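Side-chain contact in putative lipoprotein (Bacteroides fragilis, PDB 3QNK), which probably binds glycans at the outer membrane as a SusD-like partner in nutrient uptake, its exact ligand being unknown: residues C205-V208 with Y209-G212. Residues are numbered along the deposited sequence; the frame is centred on the assembly and turned at random.
Sequences CAEV and YKLG
E207 and K210 form an i to i+3 salt bridge, NZ to OE2 3.2 Å, at the C-terminal end of helix 198-209, with K210 exposed and E207 also touching Y185 of helix 181-194. The ammonium meets the carboxylate oxygen from above the carboxylate plane, 48° out of it. In E207 the bend at chi2 (-53°) turns the acid toward the C-terminal end, where K210 NZ meets it, while the K210 chain runs extended beyond CG and passes alongside the carbonyl of A206, K210 CG to A206 O 3.4 Å. The backbone bonding changes from i+4 to i+3 here. Y209 N still makes an i to i+4 bond to C205 O (3.1 Å). The next two amides reach back only three residues, K210 N to E207 O (3.2 Å) and L211 N to V208 O (3.0 Å). Such a switch is a common way for an alpha-helix to run out, and it comes as helix 198-209 gives way to the loop leading to helix 221-225; G212 follows with positive phi. The protein, of the SusD family, is built as an alpha-alpha superhelix, and this helix probably belongs to that helical body, packing on helices 181-194 and 391-405. C205 O also lies under one face of the Y209 ring, offset toward its rim, and C205 CB touches Y209 CE2 at 4.0 Å. The phenol OH is satisfied farther off, by a hydrogen bond to D398 on helix 391-405, where Y395 meets the ring with planes at about 50° and I394 packs against C205, V208 and Y209. L211 turns back toward the turn, with CG 3.4 Å from E207 O, and touches A169 beyond it.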
ATOM      1  N   CYS B 205      -7.820   8.246 -34.280  1.00 55.02           N
ATOM      2  CA  CYS B 205      -8.393   7.017 -34.825  1.00 53.88           C
ATOM      3  C   CYS B 205      -7.890   6.787 -36.244  1.00 61.70           C
ATOM      4  O   CYS B 205      -7.533   5.655 -36.578  1.00 64.06           O
ATOM      5  CB  CYS B 205      -9.917   7.067 -34.784  1.00 52.69           C
ATOM      6  SG  CYS B 205     -10.620   6.995 -33.127  1.00 54.44           S
ATOM      7  N   ALA B 206      -7.816   7.864 -37.065  1.00 58.82           N
ATOM      8  CA  ALA B 206      -7.350   7.812 -38.467  1.00 59.71           C
ATOM      9  C   ALA B 206      -5.928   7.239 -38.541  1.00 67.81           C
ATOM     10  O   ALA B 206      -5.596   6.499 -39.474  1.00 68.09           O
ATOM     11  CB  ALA B 206      -7.399   9.198 -39.093  1.00 60.18           C
ATOM     12  N   GLU B 207      -5.114   7.545 -37.511  1.00 64.34           N
ATOM     13  CA  GLU B 207      -3.745   7.081 -37.423  1.00 64.04           C
ATOM     14  C   GLU B 207      -3.663   5.578 -37.149  1.00 66.13           C
ATOM     15  O   GLU B 207      -2.856   4.897 -37.770  1.00 68.82           O
ATOM     16  CB  GLU B 207      -2.980   7.872 -36.356  1.00 64.82           C
ATOM     17  CG  GLU B 207      -2.690   9.300 -36.781  1.00 70.96           C
ATOM     18  CD  GLU B 207      -2.008   9.480 -38.119  1.00 83.98           C
ATOM     19  OE1 GLU B 207      -1.068   8.712 -38.435  1.00 83.58           O
ATOM     20  OE2 GLU B 207      -2.425  10.401 -38.855  1.00 74.40           O
ATOM     21  N   VAL B 208      -4.514   5.056 -36.267  1.00 59.28           N
ATOM     22  CA  VAL B 208      -4.535   3.636 -35.904  1.00 57.73           C
ATOM     23  C   VAL B 208      -5.018   2.770 -37.100  1.00 63.29           C
ATOM     24  O   VAL B 208      -4.513   1.648 -37.305  1.00 63.66           O
ATOM     25  CB  VAL B 208      -5.380   3.409 -34.632  1.00 58.08           C
ATOM     26  CG1 VAL B 208      -5.281   1.962 -34.149  1.00 57.22           C
ATOM     27  CG2 VAL B 208      -4.948   4.360 -33.532  1.00 56.72           C
ATOM     28  N   TYR B 209      -5.938   3.331 -37.925  1.00 58.92           N
ATOM     29  CA  TYR B 209      -6.463   2.637 -39.101  1.00 58.81           C
ATOM     30  C   TYR B 209      -5.356   2.333 -40.129  1.00 66.34           C
ATOM     31  O   TYR B 209      -5.478   1.383 -40.918  1.00 68.30           O
ATOM     32  CB  TYR B 209      -7.576   3.456 -39.767  1.00 58.33           C
ATOM     33  CG  TYR B 209      -8.842   3.635 -38.950  1.00 56.57           C
ATOM     34  CD1 TYR B 209      -9.435   2.558 -38.288  1.00 56.12           C
ATOM     35  CD2 TYR B 209      -9.493   4.864 -38.904  1.00 57.11           C
ATOM     36  CE1 TYR B 209     -10.625   2.713 -37.571  1.00 54.79           C
ATOM     37  CE2 TYR B 209     -10.658   5.041 -38.155  1.00 56.86           C
ATOM     38  CZ  TYR B 209     -11.230   3.961 -37.498  1.00 61.43           C
ATOM     39  OH  TYR B 209     -12.393   4.147 -36.783  1.00 57.53           O
ATOM     40  N   LYS B 210      -4.273   3.120 -40.093  1.00 61.82           N
ATOM     41  CA  LYS B 210      -3.136   2.999 -40.992  1.00 63.59           C
ATOM     42  C   LYS B 210      -2.057   2.018 -40.476  1.00 70.14           C
ATOM     43  O   LYS B 210      -1.167   1.634 -41.249  1.00 73.48           O
ATOM     44  CB  LYS B 210      -2.488   4.395 -41.192  1.00 65.92           C
ATOM     45  CG  LYS B 210      -3.389   5.442 -41.837  1.00 75.60           C
ATOM     46  CD  LYS B 210      -2.722   6.816 -41.853  1.00 85.92           C
ATOM     47  CE  LYS B 210      -3.737   7.929 -42.009  1.00107.16           C
ATOM     48  NZ  LYS B 210      -3.115   9.269 -41.817  1.00117.35           N
ATOM     49  N   LEU B 211      -2.131   1.617 -39.199  1.00 63.99           N
ATOM     50  CA  LEU B 211      -1.087   0.819 -38.559  1.00 63.63           C
ATOM     51  C   LEU B 211      -1.241  -0.715 -38.668  1.00 67.05           C
ATOM     52  O   LEU B 211      -0.531  -1.455 -37.961  1.00 66.59           O
ATOM     53  CB  LEU B 211      -0.962   1.244 -37.087  1.00 62.25           C
ATOM     54  CG  LEU B 211      -0.399   2.648 -36.920  1.00 65.95           C
ATOM     55  CD1 LEU B 211      -0.550   3.139 -35.517  1.00 63.26           C
ATOM     56  CD2 LEU B 211       1.037   2.743 -37.426  1.00 68.16           C
ATOM     57  N   GLY B 212      -2.081  -1.170 -39.600  1.00 62.02           N
ATOM     58  CA  GLY B 212      -2.277  -2.593 -39.840  1.00 61.55           C
ATOM     59  C   GLY B 212      -2.938  -3.413 -38.743  1.00 66.31           C
ATOM     60  O   GLY B 212      -2.654  -4.605 -38.605  1.00 66.08           O
TER